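Long-range contact in possible flavin reductase (PDB 2R0X), which probably binds FMN and reduces flavins at the expense of NADPH: residues R66-L80 with S106-I120. Numbering follows the deposited sequence. Where two conformers were deposited one is given.
Sequences RVLMVNTLTAEQSSL and SPMLQDALINFDCEI
Strands 67-72 and 114-120 run antiparallel as neighbours in the split-barrel sheet, with Leu68, Val70 and Thr72 as hydrogen-bonded partners of Cys118, Phe116 and Ile114. At one end Arg66 leans across to the neighbouring strand: bends at chi2 and chi3 (-65° and -66°) bring its guanidinium beside Ile120 O, which it holds side-on through NE and NH2, both 2.9 Å from that oxygen, which lies nearly in the guanidinium plane. Arginine suits this strand end because two donors can serve one carbonyl.

Beyond the pairing, residues 106-109 run alongside strand 67-72, over the sheet face that carries Met69, Asn71, Asn115 and Asp117. Asn71 ties this layer down: OD1 accepts from Leu109 N at 2.9 Å, the donor standing above the carbonyl plane, and from Asn115 ND2 at 2.9 Å, which comes in the plane on a lone pair. The two amide planes stand 70° apart, and Asn115 ND2 gives its other hydrogen to Leu109 O (3.0 Å); Asn71 ND2 bonds to Ile21 O of the adjoining strand. Asparagine, donor and acceptor at once, thus satisfies buried backbone groups. Beside it the flexible selenomethionine Met69 folds its CE between Met108 CB (3.7 Å) and the carboxylate carbon of Asp117, CG, whose oxygens bond to Thr103 and Thr104.

Where the pairing ends, Leu113 and Ile114 both face Thr72 in a classic beta bulge, Leu113 N meeting Thr72 O at 2.8 Å. Past it, Leu73 CD2 and Leu109 CD2 press together at 3.5 Å, tight for two methyls.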
loop_
_atom_site.group_PDB
_atom_site.type_symbol
_atom_site.label_atom_id
_atom_site.label_comp_id
_atom_site.label_asym_id
_atom_site.label_seq_id
_atom_site.Cartn_x
_atom_site.Cartn_y
_atom_site.Cartn_z
ATOM N N ARG A 66 -12.434 11.928 -12.508
ATOM C CA ARG A 66 -11.740 10.761 -13.035
ATOM C C ARG A 66 -10.253 10.931 -13.340
ATOM O O ARG A 66 -9.663 10.174 -14.125
ATOM C CB ARG A 66 -12.515 10.158 -14.189
ATOM C CG ARG A 66 -13.867 9.638 -13.729
ATOM C CD ARG A 66 -13.795 8.464 -12.747
ATOM N NE ARG A 66 -13.242 7.275 -13.373
ATOM C CZ ARG A 66 -13.978 6.364 -14.002
ATOM N NH1 ARG A 66 -15.297 6.433 -14.045
ATOM N NH2 ARG A 66 -13.359 5.380 -14.616
ATOM N N VAL A 67 -9.640 11.860 -12.603
ATOM C CA VAL A 67 -8.194 12.027 -12.586
ATOM C C VAL A 67 -7.793 12.320 -11.159
ATOM O O VAL A 67 -8.616 12.837 -10.384
ATOM C CB VAL A 67 -7.735 13.174 -13.522
ATOM C CG1 VAL A 67 -7.950 12.773 -15.013
ATOM C CG2 VAL A 67 -8.414 14.492 -13.204
ATOM N N LEU A 68 -6.555 11.999 -10.804
ATOM C CA LEU A 68 -6.034 12.358 -9.495
ATOM C C LEU A 68 -4.524 12.471 -9.611
ATOM O O LEU A 68 -3.896 11.915 -10.490
ATOM C CB LEU A 68 -6.462 11.367 -8.413
ATOM C CG LEU A 68 -6.077 9.912 -8.494
ATOM C CD1 LEU A 68 -4.626 9.675 -8.129
ATOM C CD2 LEU A 68 -6.947 9.114 -7.539
HETATM N N MSE A 69 -3.961 13.160 -8.621
HETATM C CA MSE A 69 -2.517 13.246 -8.408
HETATM C C MSE A 69 -2.181 12.616 -7.066
HETATM O O MSE A 69 -2.804 12.985 -6.061
HETATM C CB MSE A 69 -2.117 14.713 -8.380
HETATM C CG MSE A 69 -0.633 14.961 -8.146
HETATM SE SE MSE A 69 0.528 14.789 -9.665
HETATM C CE MSE A 69 -0.292 16.266 -10.653
ATOM N N VAL A 70 -1.225 11.692 -7.043
ATOM C CA VAL A 70 -0.677 11.196 -5.783
ATOM C C VAL A 70 0.575 12.025 -5.495
ATOM O O VAL A 70 1.539 11.962 -6.237
ATOM C CB VAL A 70 -0.334 9.701 -5.829
ATOM C CG1 VAL A 70 0.306 9.244 -4.532
ATOM C CG2 VAL A 70 -1.628 8.893 -6.092
ATOM N N ASN A 71 0.518 12.802 -4.420
ATOM C CA ASN A 71 1.662 13.617 -3.972
ATOM C C ASN A 71 2.281 12.987 -2.730
ATOM O O ASN A 71 1.713 13.106 -1.624
ATOM C CB ASN A 71 1.164 15.036 -3.634
ATOM C CG ASN A 71 0.523 15.721 -4.803
ATOM O OD1 ASN A 71 1.213 16.182 -5.721
ATOM N ND2 ASN A 71 -0.798 15.802 -4.793
ATOM N N THR A 72 3.352 12.259 -2.937
ATOM C CA THR A 72 4.008 11.551 -1.826
ATOM C C THR A 72 4.845 12.544 -1.025
ATOM O O THR A 72 5.541 13.371 -1.622
ATOM C CB THR A 72 4.872 10.427 -2.395
ATOM O OG1 THR A 72 4.085 9.582 -3.227
ATOM C CG2 THR A 72 5.532 9.594 -1.244
ATOM N N LEU A 73 4.712 12.526 0.293
ATOM C CA LEU A 73 5.231 13.588 1.139
ATOM C C LEU A 73 6.660 13.342 1.612
ATOM O O LEU A 73 7.060 12.214 1.906
ATOM C CB LEU A 73 4.321 13.793 2.344
ATOM C CG LEU A 73 2.871 14.186 2.062
ATOM C CD1 LEU A 73 2.165 14.501 3.338
ATOM C CD2 LEU A 73 2.747 15.325 1.057
ATOM N N THR A 74 7.389 14.449 1.725
ATOM C CA THR A 74 8.698 14.440 2.365
ATOM C C THR A 74 8.525 14.468 3.882
ATOM O O THR A 74 7.474 14.799 4.432
ATOM C CB THR A 74 9.577 15.644 1.987
ATOM O OG1 THR A 74 9.059 16.782 2.652
ATOM C CG2 THR A 74 9.658 15.880 0.460
ATOM N N ALA A 75 9.625 14.204 4.575
ATOM C CA ALA A 75 9.681 14.203 6.047
ATOM C C ALA A 75 9.338 15.550 6.611
ATOM O O ALA A 75 8.977 15.623 7.786
ATOM C CB ALA A 75 11.061 13.740 6.534
ATOM N N GLU A 76 9.467 16.616 5.806
ATOM C CA GLU A 76 9.190 17.973 6.232
ATOM C C GLU A 76 7.737 18.359 6.117
ATOM O O GLU A 76 7.366 19.468 6.526
ATOM C CB GLU A 76 10.037 18.955 5.415
ATOM C CG GLU A 76 11.530 18.865 5.693
ATOM C CD GLU A 76 12.198 17.624 5.132
ATOM O OE1 GLU A 76 11.960 17.218 3.982
ATOM O OE2 GLU A 76 12.995 16.996 5.870
ATOM N N GLN A 77 6.876 17.489 5.582
ATOM C CA GLN A 77 5.492 17.846 5.273
ATOM C C GLN A 77 4.445 17.215 6.188
ATOM O O GLN A 77 3.302 17.004 5.805
ATOM C CB GLN A 77 5.212 17.515 3.795
ATOM C CG GLN A 77 5.967 18.449 2.877
ATOM C CD GLN A 77 5.864 18.091 1.409
ATOM O OE1 GLN A 77 6.040 16.944 0.992
ATOM N NE2 GLN A 77 5.661 19.115 0.553
ATOM N N SER A 78 4.813 16.913 7.435
ATOM C CA SER A 78 3.850 16.325 8.344
ATOM C C SER A 78 2.695 17.250 8.738
ATOM O O SER A 78 1.586 16.769 8.947
ATOM C CB SER A 78 4.527 15.776 9.595
ATOM O OG SER A 78 5.123 16.766 10.391
ATOM N N SER A 79 2.907 18.571 8.859
ATOM C CA SER A 79 1.775 19.470 9.125
ATOM C C SER A 79 0.805 19.400 7.963
ATOM O O SER A 79 -0.393 19.298 8.169
ATOM C CB SER A 79 2.231 20.911 9.418
ATOM O OG SER A 79 1.140 21.809 9.548
ATOM N N LEU A 80 1.324 19.400 6.739
ATOM C CA LEU A 80 0.449 19.349 5.577
ATOM C C LEU A 80 -0.380 18.060 5.586
ATOM O O LEU A 80 -1.574 18.056 5.243
ATOM C CB LEU A 80 1.256 19.526 4.298
ATOM C CG LEU A 80 0.455 19.921 3.086
ATOM C CD1 LEU A 80 -0.145 21.323 3.240
ATOM C CD2 LEU A 80 1.405 19.848 1.894
ATOM N N SER A 106 -5.033 17.883 -12.077
ATOM C CA SER A 106 -5.019 17.602 -10.654
ATOM C C SER A 106 -3.853 18.381 -10.018
ATOM O O SER A 106 -2.744 18.424 -10.589
ATOM C CB SER A 106 -4.821 16.107 -10.400
ATOM O OG SER A 106 -5.876 15.375 -10.971
ATOM N N PRO A 107 -4.047 19.000 -8.857
ATOM C CA PRO A 107 -2.988 19.836 -8.283
ATOM C C PRO A 107 -1.741 19.046 -7.871
ATOM O O PRO A 107 -1.820 18.065 -7.129
ATOM C CB PRO A 107 -3.658 20.450 -7.066
ATOM C CG PRO A 107 -5.086 20.358 -7.306
ATOM C CD PRO A 107 -5.319 19.191 -8.172
HETATM N N MSE A 108 -0.595 19.489 -8.391
HETATM C CA MSE A 108 0.703 18.957 -8.072
HETATM C C MSE A 108 1.321 19.715 -6.936
HETATM O O MSE A 108 1.530 20.924 -7.033
HETATM C CB MSE A 108 1.635 19.049 -9.264
HETATM C CG MSE A 108 2.873 18.209 -9.126
HETATM SE SE MSE A 108 4.356 18.622 -10.252
HETATM C CE MSE A 108 5.448 19.549 -8.996
ATOM N N LEU A 109 1.632 19.025 -5.845
ATOM C CA LEU A 109 2.238 19.632 -4.689
ATOM C C LEU A 109 3.712 19.899 -4.992
ATOM O O LEU A 109 4.499 18.986 -5.257
ATOM C CB LEU A 109 2.139 18.649 -3.503
ATOM C CG LEU A 109 2.838 19.089 -2.194
ATOM C CD1 LEU A 109 2.320 20.420 -1.719
ATOM C CD2 LEU A 109 2.641 18.022 -1.154
ATOM N N GLN A 110 4.086 21.171 -4.897
ATOM C CA GLN A 110 5.473 21.572 -4.962
ATOM C C GLN A 110 6.254 21.071 -3.744
ATOM O O GLN A 110 5.725 21.013 -2.626
ATOM C CB GLN A 110 5.552 23.103 -5.097
ATOM C CG GLN A 110 5.059 23.601 -6.450
ATOM C CD GLN A 110 5.921 23.126 -7.586
ATOM O OE1 GLN A 110 7.134 23.221 -7.509
ATOM N NE2 GLN A 110 5.313 22.597 -8.631
ATOM N N ASP A 111 7.537 20.788 -3.979
ATOM C CA ASP A 111 8.417 20.327 -2.914
ATOM C C ASP A 111 8.001 18.972 -2.322
ATOM O O ASP A 111 8.400 18.641 -1.217
ATOM C CB ASP A 111 8.547 21.400 -1.795
ATOM C CG ASP A 111 9.942 21.536 -1.196
ATOM O OD1 ASP A 111 10.907 20.952 -1.720
ATOM O OD2 ASP A 111 10.049 22.255 -0.166
ATOM N N ALA A 112 7.237 18.192 -3.062
ATOM C CA ALA A 112 6.881 16.848 -2.644
ATOM C C ALA A 112 8.021 15.865 -2.903
ATOM O O ALA A 112 8.950 16.116 -3.656
ATOM C CB ALA A 112 5.632 16.380 -3.371
ATOM N N LEU A 113 7.930 14.673 -2.330
ATOM C CA LEU A 113 8.879 13.620 -2.576
ATOM C C LEU A 113 8.725 13.049 -3.993
ATOM O O LEU A 113 9.697 12.767 -4.682
ATOM C CB LEU A 113 8.741 12.519 -1.544
ATOM C CG LEU A 113 9.856 11.485 -1.503
ATOM C CD1 LEU A 113 11.057 12.111 -0.819
ATOM C CD2 LEU A 113 9.394 10.221 -0.774
ATOM N N ILE A 114 7.472 12.824 -4.389
ATOM C CA ILE A 114 7.126 12.243 -5.689
ATOM C C ILE A 114 5.751 12.751 -6.058
ATOM O O ILE A 114 4.935 12.964 -5.177
ATOM C CB ILE A 114 7.046 10.657 -5.666
ATOM C CG1 ILE A 114 7.926 10.013 -4.586
ATOM C CG2 ILE A 114 7.386 10.122 -7.035
ATOM C CD1 ILE A 114 7.632 8.544 -4.351
ATOM N N ASN A 115 5.500 12.896 -7.350
ATOM C CA ASN A 115 4.212 13.286 -7.868
ATOM C C ASN A 115 3.812 12.355 -9.012
ATOM O O ASN A 115 4.535 12.268 -9.999
ATOM C CB ASN A 115 4.205 14.740 -8.380
ATOM C CG ASN A 115 4.804 15.741 -7.373
ATOM O OD1 ASN A 115 6.001 16.045 -7.439
ATOM N ND2 ASN A 115 3.974 16.275 -6.486
ATOM N N PHE A 116 2.712 11.634 -8.847
ATOM C CA PHE A 116 2.195 10.740 -9.881
ATOM C C PHE A 116 0.850 11.257 -10.356
ATOM O O PHE A 116 -0.107 11.282 -9.610
ATOM C CB PHE A 116 1.961 9.331 -9.335
ATOM C CG PHE A 116 3.127 8.663 -8.668
ATOM C CD1 PHE A 116 3.361 8.822 -7.318
ATOM C CD2 PHE A 116 3.942 7.821 -9.368
ATOM C CE1 PHE A 116 4.403 8.134 -6.683
ATOM C CE2 PHE A 116 4.967 7.109 -8.713
ATOM C CZ PHE A 116 5.172 7.300 -7.378
ATOM N N ASP A 117 0.797 11.726 -11.611
ATOM C CA ASP A 117 -0.462 12.251 -12.185
ATOM C C ASP A 117 -1.143 11.120 -12.936
ATOM O O ASP A 117 -0.493 10.457 -13.707
ATOM C CB ASP A 117 -0.140 13.417 -13.143
ATOM C CG ASP A 117 -1.329 14.332 -13.348
ATOM O OD1 ASP A 117 -2.359 14.137 -12.684
ATOM O OD2 ASP A 117 -1.201 15.263 -14.180
ATOM N N CYS A 118 -2.418 10.913 -12.631
ATOM C CA CYS A 118 -3.113 9.698 -13.016
ATOM C C CYS A 118 -4.503 9.924 -13.565
ATOM O O CYS A 118 -5.210 10.861 -13.245
ATOM C CB CYS A 118 -3.267 8.791 -11.791
ATOM S SG CYS A 118 -1.767 8.366 -10.879
ATOM N N GLU A 119 -4.871 8.958 -14.409
ATOM C CA GLU A 119 -6.245 8.785 -14.846
ATOM C C GLU A 119 -6.877 7.664 -14.049
ATOM O O GLU A 119 -6.262 6.616 -13.876
ATOM C CB GLU A 119 -6.288 8.426 -16.344
ATOM C CG GLU A 119 -5.849 9.595 -17.235
ATOM C CD GLU A 119 -5.620 9.255 -18.684
ATOM O OE1 GLU A 119 -5.646 8.064 -19.077
ATOM O OE2 GLU A 119 -5.347 10.231 -19.429
ATOM N N ILE A 120 -8.107 7.874 -13.566
ATOM C CA ILE A 120 -8.799 6.840 -12.759
ATOM C C ILE A 120 -9.502 5.984 -13.782
ATOM O O ILE A 120 -10.600 6.299 -14.239
ATOM C CB ILE A 120 -9.781 7.456 -11.766
ATOM C CG1 ILE A 120 -9.075 8.438 -10.814
ATOM C CG2 ILE A 120 -10.508 6.347 -10.960
ATOM C CD1 ILE A 120 -9.967 9.145 -9.866
HETATM O O HOH W 1 9.252 19.186 1.307
#